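PDB 3K89: malonyl CoA-ACP transacylase from Xanthomonas oryzae pv. oryzae, which probably catalyses transfer of the malonyl group from malonyl-CoA to holo-acyl carrier protein, with release of CoA. Local coordinates for residues P201-L206 / V250-L255; A104-L109 / L221-P226. One frame throughout, in Å; residues are numbered along the deposited sequence.

Interaction 1 of 2, residues P201-L206 / V250-L255; sequences PSHTPL and VEQLYL
His203 meets the backbone carbonyls of Gln252, Leu253 and Leu255, so a loop of the FabD acyltransferase domain is fixed to segment 250-255, at the C-terminal part of helix 242-254. His203 and Ser94 are the predicted active-site pair, and their hydrogen-bonded arrangement is consistent with a Ser-His catalytic dyad. NE2 of His203 is hydrogen-bonded to Ser94 OG. At the other side of the ring, His203 ND1 donates to Gln252 O at 2.7 Å. This oxygen lies close to the ring plane, 9° out of it, and meets the ring at its edge. A backbone carbonyl therefore stands where a catalytic triad would have an acidic side chain, as in other FabD enzymes. A second, weak bond runs from His203 ND1 to Leu255 O at 3.2 Å. The backbone is pinned as well, with His203 N donating to Leu253 O at 2.9 Å. CG of His203 sits anti to its carbonyl carbon (chi1 -51°), which swings the ring over to the Gln252 side. The Gln252 side chain is bent at chi2, and its amide plane stands 80° from the imidazole. Its polar end is held by Arg119, through OE1, and by Ser94 O, through NE2. This is the tight, buried half. The other half is looser. Pro205 is exposed and Tyr254 partly so. There Thr204 O takes a CA-H...O contact from Tyr254 CA, at 3.4 Å. Beside it, one water donates to both His203 O (2.8 Å) and Tyr254 O (2.9 Å).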
loop_
_atom_site.group_PDB
_atom_site.type_symbol
_atom_site.label_atom_id
_atom_site.label_comp_id
_atom_site.label_asym_id
_atom_site.label_seq_id
_atom_site.Cartn_x
_atom_site.Cartn_y
_atom_site.Cartn_z
ATOM N N PRO A 201 -3.798 7.521 11.649
ATOM C CA PRO A 201 -4.893 6.536 11.608
ATOM C C PRO A 201 -5.543 6.530 10.224
ATOM O O PRO A 201 -6.683 6.979 10.040
ATOM C CB PRO A 201 -5.855 7.047 12.680
ATOM C CG PRO A 201 -5.681 8.504 12.677
ATOM C CD PRO A 201 -4.240 8.779 12.283
ATOM N N SER A 202 -4.797 6.014 9.251
ATOM C CA SER A 202 -5.336 5.865 7.900
ATOM C C SER A 202 -6.511 4.898 7.872
ATOM O O SER A 202 -6.632 4.011 8.727
ATOM C CB SER A 202 -4.249 5.384 6.925
ATOM O OG SER A 202 -3.630 4.202 7.394
ATOM N N HIS A 203 -7.373 5.077 6.867
ATOM C CA HIS A 203 -8.484 4.143 6.619
ATOM C C HIS A 203 -9.455 4.103 7.787
ATOM O O HIS A 203 -10.064 3.075 8.074
ATOM C CB HIS A 203 -7.936 2.768 6.210
ATOM C CG HIS A 203 -6.951 2.874 5.098
ATOM N ND1 HIS A 203 -7.331 3.277 3.836
ATOM C CD2 HIS A 203 -5.606 2.715 5.058
ATOM C CE1 HIS A 203 -6.262 3.357 3.067
ATOM N NE2 HIS A 203 -5.206 3.032 3.784
ATOM N N THR A 204 -9.602 5.263 8.420
ATOM C CA THR A 204 -10.604 5.464 9.472
ATOM C C THR A 204 -11.353 6.776 9.213
ATOM O O THR A 204 -10.887 7.632 8.458
ATOM C CB THR A 204 -9.940 5.609 10.865
ATOM O OG1 THR A 204 -9.354 6.915 10.979
ATOM C CG2 THR A 204 -8.893 4.537 11.094
ATOM N N PRO A 205 -12.516 6.965 9.863
ATOM C CA PRO A 205 -13.256 8.222 9.722
ATOM C C PRO A 205 -12.461 9.506 10.010
ATOM O O PRO A 205 -12.866 10.582 9.567
ATOM C CB PRO A 205 -14.388 8.061 10.752
ATOM C CG PRO A 205 -14.678 6.588 10.709
ATOM C CD PRO A 205 -13.325 5.919 10.516
ATOM N N LEU A 206 -11.343 9.414 10.736
ATOM C CA LEU A 206 -10.557 10.617 11.038
ATOM C C LEU A 206 -9.929 11.206 9.766
ATOM O O LEU A 206 -9.446 12.336 9.769
ATOM C CB LEU A 206 -9.484 10.353 12.107
ATOM C CG LEU A 206 -9.973 9.916 13.507
ATOM C CD1 LEU A 206 -8.794 9.760 14.444
ATOM C CD2 LEU A 206 -11.035 10.823 14.094
ATOM N N VAL A 250 -10.647 8.518 -3.208
ATOM C CA VAL A 250 -11.151 9.370 -2.124
ATOM C C VAL A 250 -11.719 8.473 -1.005
ATOM O O VAL A 250 -11.341 8.597 0.171
ATOM C CB VAL A 250 -12.211 10.363 -2.638
ATOM C CG1 VAL A 250 -12.938 11.044 -1.443
ATOM C CG2 VAL A 250 -11.547 11.416 -3.518
ATOM N N GLU A 251 -12.622 7.568 -1.378
ATOM C CA GLU A 251 -13.218 6.633 -0.432
ATOM C C GLU A 251 -12.179 5.749 0.230
ATOM O O GLU A 251 -12.310 5.442 1.418
ATOM C CB GLU A 251 -14.261 5.770 -1.121
ATOM C CG GLU A 251 -15.454 6.563 -1.592
ATOM C CD GLU A 251 -16.381 5.712 -2.458
ATOM O OE1 GLU A 251 -16.081 4.524 -2.710
ATOM O OE2 GLU A 251 -17.402 6.247 -2.908
ATOM N N GLN A 252 -11.152 5.336 -0.527
ATOM C CA GLN A 252 -10.068 4.527 0.031
ATOM C C GLN A 252 -9.526 5.117 1.331
ATOM O O GLN A 252 -9.201 4.372 2.258
ATOM C CB GLN A 252 -8.909 4.402 -0.977
ATOM C CG GLN A 252 -7.913 3.309 -0.611
ATOM C CD GLN A 252 -6.480 3.683 -0.911
ATOM O OE1 GLN A 252 -6.007 4.741 -0.488
ATOM N NE2 GLN A 252 -5.758 2.807 -1.624
ATOM N N LEU A 253 -9.403 6.446 1.397
ATOM C CA LEU A 253 -8.638 7.052 2.488
ATOM C C LEU A 253 -9.283 6.885 3.856
ATOM O O LEU A 253 -8.575 6.802 4.877
ATOM C CB LEU A 253 -8.409 8.538 2.193
ATOM C CG LEU A 253 -7.196 9.135 2.906
ATOM C CD1 LEU A 253 -5.901 8.649 2.285
ATOM C CD2 LEU A 253 -7.237 10.645 2.906
ATOM N N TYR A 254 -10.611 6.836 3.884
ATOM C CA TYR A 254 -11.344 6.804 5.167
ATOM C C TYR A 254 -12.097 5.504 5.399
ATOM O O TYR A 254 -12.750 5.337 6.433
ATOM C CB TYR A 254 -12.285 8.010 5.315
ATOM C CG TYR A 254 -13.371 8.144 4.268
ATOM C CD1 TYR A 254 -13.163 8.922 3.138
ATOM C CD2 TYR A 254 -14.614 7.521 4.425
ATOM C CE1 TYR A 254 -14.159 9.081 2.174
ATOM C CE2 TYR A 254 -15.624 7.667 3.464
ATOM C CZ TYR A 254 -15.386 8.451 2.343
ATOM O OH TYR A 254 -16.362 8.614 1.374
ATOM N N LEU A 255 -11.994 4.583 4.445
ATOM C CA LEU A 255 -12.614 3.261 4.563
ATOM C C LEU A 255 -11.552 2.157 4.616
ATOM O O LEU A 255 -10.414 2.366 4.215
ATOM C CB LEU A 255 -13.604 3.046 3.414
ATOM C CG LEU A 255 -14.844 3.947 3.457
ATOM C CD1 LEU A 255 -15.675 3.794 2.206
ATOM C CD2 LEU A 255 -15.690 3.673 4.715
HETATM O O HOH W 1 -12.818 3.062 8.193
#

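Interaction 2 of 2, residues A104-L109 / L221-P226; sequences AGVLSL and LSWHAP
Leu107 lays its CD2 methyl over one face of the Trp223 indole. Leu107 CD2 is 3.8 Å from the centroid of the Trp223 six-membered ring and 11° off its normal, a CH-pi contact. CG of Leu107 is anti to the carbonyl carbon (chi1 -71°), and this brings the chain alongside the indole, both pointing the same way. Val106 adds a second apolar contact, with CG1 at 3.4 Å from Trp223 CE3. Its other methyl, CG2, packs on Pro226 CB at 3.6 Å. Alongside these contacts runs the one direct hydrogen bond between the segments. His224 N donates to Val106 O at 2.8 Å, on a lone pair in the carbonyl plane. His224 CB rests 3.3 Å from Gly105 O. The two chains run in nearly opposite directions here, 172° apart. Two waters bridge the backbones further out. One donates to Gly105 O and Ala225 O. The other accepts from Ser108 N and donates to Ser222 O.

The next shell sets these groups in place. Gly105 has positive phi and closes helix 95-103 in a Schellman motif. Ser108 is the N-cap of helix 109-126, with OG accepting from Asp111 N. Trp223 NE1 is hydrogen-bonded to Met218 O, which helps fix the tilt of the indole. From helix 242-254, Arg246 makes a cation-pi contact with the indole, and Ile245 and Leu249 touch it. The contact thus joins two irregular loops away from the predicted active site. Dispersion and apolar burial supply much of the direct contact, while one backbone bond satisfies O of the buried Val106 and two waters link further backbone groups.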
loop_
_atom_site.group_PDB
_atom_site.type_symbol
_atom_site.label_atom_id
_atom_site.label_comp_id
_atom_site.label_asym_id
_atom_site.label_seq_id
_atom_site.Cartn_x
_atom_site.Cartn_y
_atom_site.Cartn_z
ATOM N N ALA A 104 0.226 1.316 -14.378
ATOM C CA ALA A 104 -0.820 1.206 -15.393
ATOM C C ALA A 104 -0.839 2.373 -16.396
ATOM O O ALA A 104 -1.603 2.339 -17.360
ATOM C CB ALA A 104 -2.203 1.064 -14.723
ATOM N N GLY A 105 -0.020 3.394 -16.161
ATOM C CA GLY A 105 0.029 4.569 -17.023
ATOM C C GLY A 105 -1.093 5.578 -16.828
ATOM O O GLY A 105 -1.280 6.481 -17.652
ATOM N N VAL A 106 -1.824 5.443 -15.726
ATOM C CA VAL A 106 -2.921 6.383 -15.422
ATOM C C VAL A 106 -2.382 7.754 -15.028
ATOM O O VAL A 106 -2.922 8.788 -15.437
ATOM C CB VAL A 106 -3.816 5.812 -14.297
ATOM C CG1 VAL A 106 -4.919 6.793 -13.878
ATOM C CG2 VAL A 106 -4.487 4.520 -14.763
ATOM N N LEU A 107 -1.366 7.750 -14.170
ATOM C CA LEU A 107 -0.664 8.947 -13.746
ATOM C C LEU A 107 0.804 8.876 -14.162
ATOM O O LEU A 107 1.412 7.806 -14.104
ATOM C CB LEU A 107 -0.700 9.072 -12.221
ATOM C CG LEU A 107 -2.059 9.417 -11.601
ATOM C CD1 LEU A 107 -1.921 9.292 -10.083
ATOM C CD2 LEU A 107 -2.514 10.816 -11.978
ATOM N N SER A 108 1.386 10.010 -14.533
ATOM C CA SER A 108 2.857 10.073 -14.682
ATOM C C SER A 108 3.527 9.816 -13.333
ATOM O O SER A 108 2.925 10.036 -12.280
ATOM C CB SER A 108 3.285 11.444 -15.211
ATOM O OG SER A 108 3.050 12.451 -14.230
ATOM N N LEU A 109 4.786 9.373 -13.369
ATOM C CA LEU A 109 5.530 9.181 -12.115
ATOM C C LEU A 109 5.678 10.503 -11.353
ATOM O O LEU A 109 5.507 10.554 -10.126
ATOM C CB LEU A 109 6.890 8.529 -12.394
ATOM C CG LEU A 109 7.852 8.413 -11.203
ATOM C CD1 LEU A 109 7.254 7.616 -10.048
ATOM C CD2 LEU A 109 9.162 7.803 -11.719
ATOM N N LEU A 221 -4.905 17.183 -11.848
ATOM C CA LEU A 221 -3.966 16.370 -12.637
ATOM C C LEU A 221 -4.591 15.749 -13.880
ATOM O O LEU A 221 -5.807 15.636 -13.999
ATOM C CB LEU A 221 -3.384 15.252 -11.761
ATOM C CG LEU A 221 -2.754 15.668 -10.420
ATOM C CD1 LEU A 221 -2.408 14.424 -9.593
ATOM C CD2 LEU A 221 -1.522 16.576 -10.552
ATOM N N SER A 222 -3.717 15.348 -14.800
ATOM C CA SER A 222 -4.080 14.600 -15.987
ATOM C C SER A 222 -4.184 13.109 -15.639
ATOM O O SER A 222 -3.240 12.526 -15.092
ATOM C CB SER A 222 -3.004 14.829 -17.056
ATOM O OG SER A 222 -3.291 14.100 -18.229
ATOM N N TRP A 223 -5.337 12.522 -15.940
ATOM C CA TRP A 223 -5.626 11.105 -15.714
ATOM C C TRP A 223 -5.770 10.434 -17.059
ATOM O O TRP A 223 -6.491 10.920 -17.937
ATOM C CB TRP A 223 -6.895 10.936 -14.852
ATOM C CG TRP A 223 -6.644 11.430 -13.452
ATOM C CD1 TRP A 223 -6.529 12.732 -13.059
ATOM C CD2 TRP A 223 -6.397 10.634 -12.285
ATOM N NE1 TRP A 223 -6.243 12.799 -11.715
ATOM C CE2 TRP A 223 -6.141 11.525 -11.221
ATOM C CE3 TRP A 223 -6.371 9.253 -12.031
ATOM C CZ2 TRP A 223 -5.869 11.086 -9.913
ATOM C CZ3 TRP A 223 -6.091 8.812 -10.727
ATOM C CH2 TRP A 223 -5.842 9.730 -9.692
ATOM N N HIS A 224 -5.051 9.331 -17.233
ATOM C CA HIS A 224 -5.063 8.569 -18.474
ATOM C C HIS A 224 -5.757 7.225 -18.303
ATOM O O HIS A 224 -5.870 6.700 -17.176
ATOM C CB HIS A 224 -3.620 8.368 -18.944
ATOM C CG HIS A 224 -2.843 9.641 -19.026
ATOM N ND1 HIS A 224 -3.001 10.542 -20.059
ATOM C CD2 HIS A 224 -1.928 10.186 -18.192
ATOM C CE1 HIS A 224 -2.208 11.579 -19.864
ATOM N NE2 HIS A 224 -1.552 11.394 -18.731
ATOM N N ALA A 225 -6.216 6.656 -19.418
ATOM C CA ALA A 225 -6.846 5.335 -19.405
ATOM C C ALA A 225 -5.829 4.275 -18.942
ATOM O O ALA A 225 -4.666 4.307 -19.368
ATOM C CB ALA A 225 -7.376 4.995 -20.790
ATOM N N PRO A 226 -6.236 3.375 -18.029
ATOM C CA PRO A 226 -5.248 2.382 -17.583
ATOM C C PRO A 226 -4.922 1.361 -18.671
ATOM O O PRO A 226 -5.819 0.880 -19.368
ATOM C CB PRO A 226 -5.929 1.695 -16.391
ATOM C CG PRO A 226 -7.400 1.930 -16.603
ATOM C CD PRO A 226 -7.498 3.281 -17.277
HETATM O O HOH W 2 -2.393 5.204 -20.353
HETATM O O HOH W 3 -0.463 12.415 -14.740
#

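How the interactions relate
From the N terminus the segments come in the order 104-109, 201-206, 221-226, 250-255. Interaction 2 opens first, at 104-109, and closes a long loop at 221-226. Interaction 1 opens within that loop, at 201-206, and closes after it, at 250-255. The two closures therefore cross. They do not touch; their nearest atoms are about 8 Å apart. Helices connect them. Helix 208-219 starts beyond interaction 1 and leads to interaction 2. Helix 109-126 starts at interaction 2 and sends Arg119 and Met123 to interaction 1. Interaction 1 ties the loop after strand 193-195 to helix 242-254; interaction 2 ties the link between helices 95-103 and 109-126 to the loop after helix 208-219.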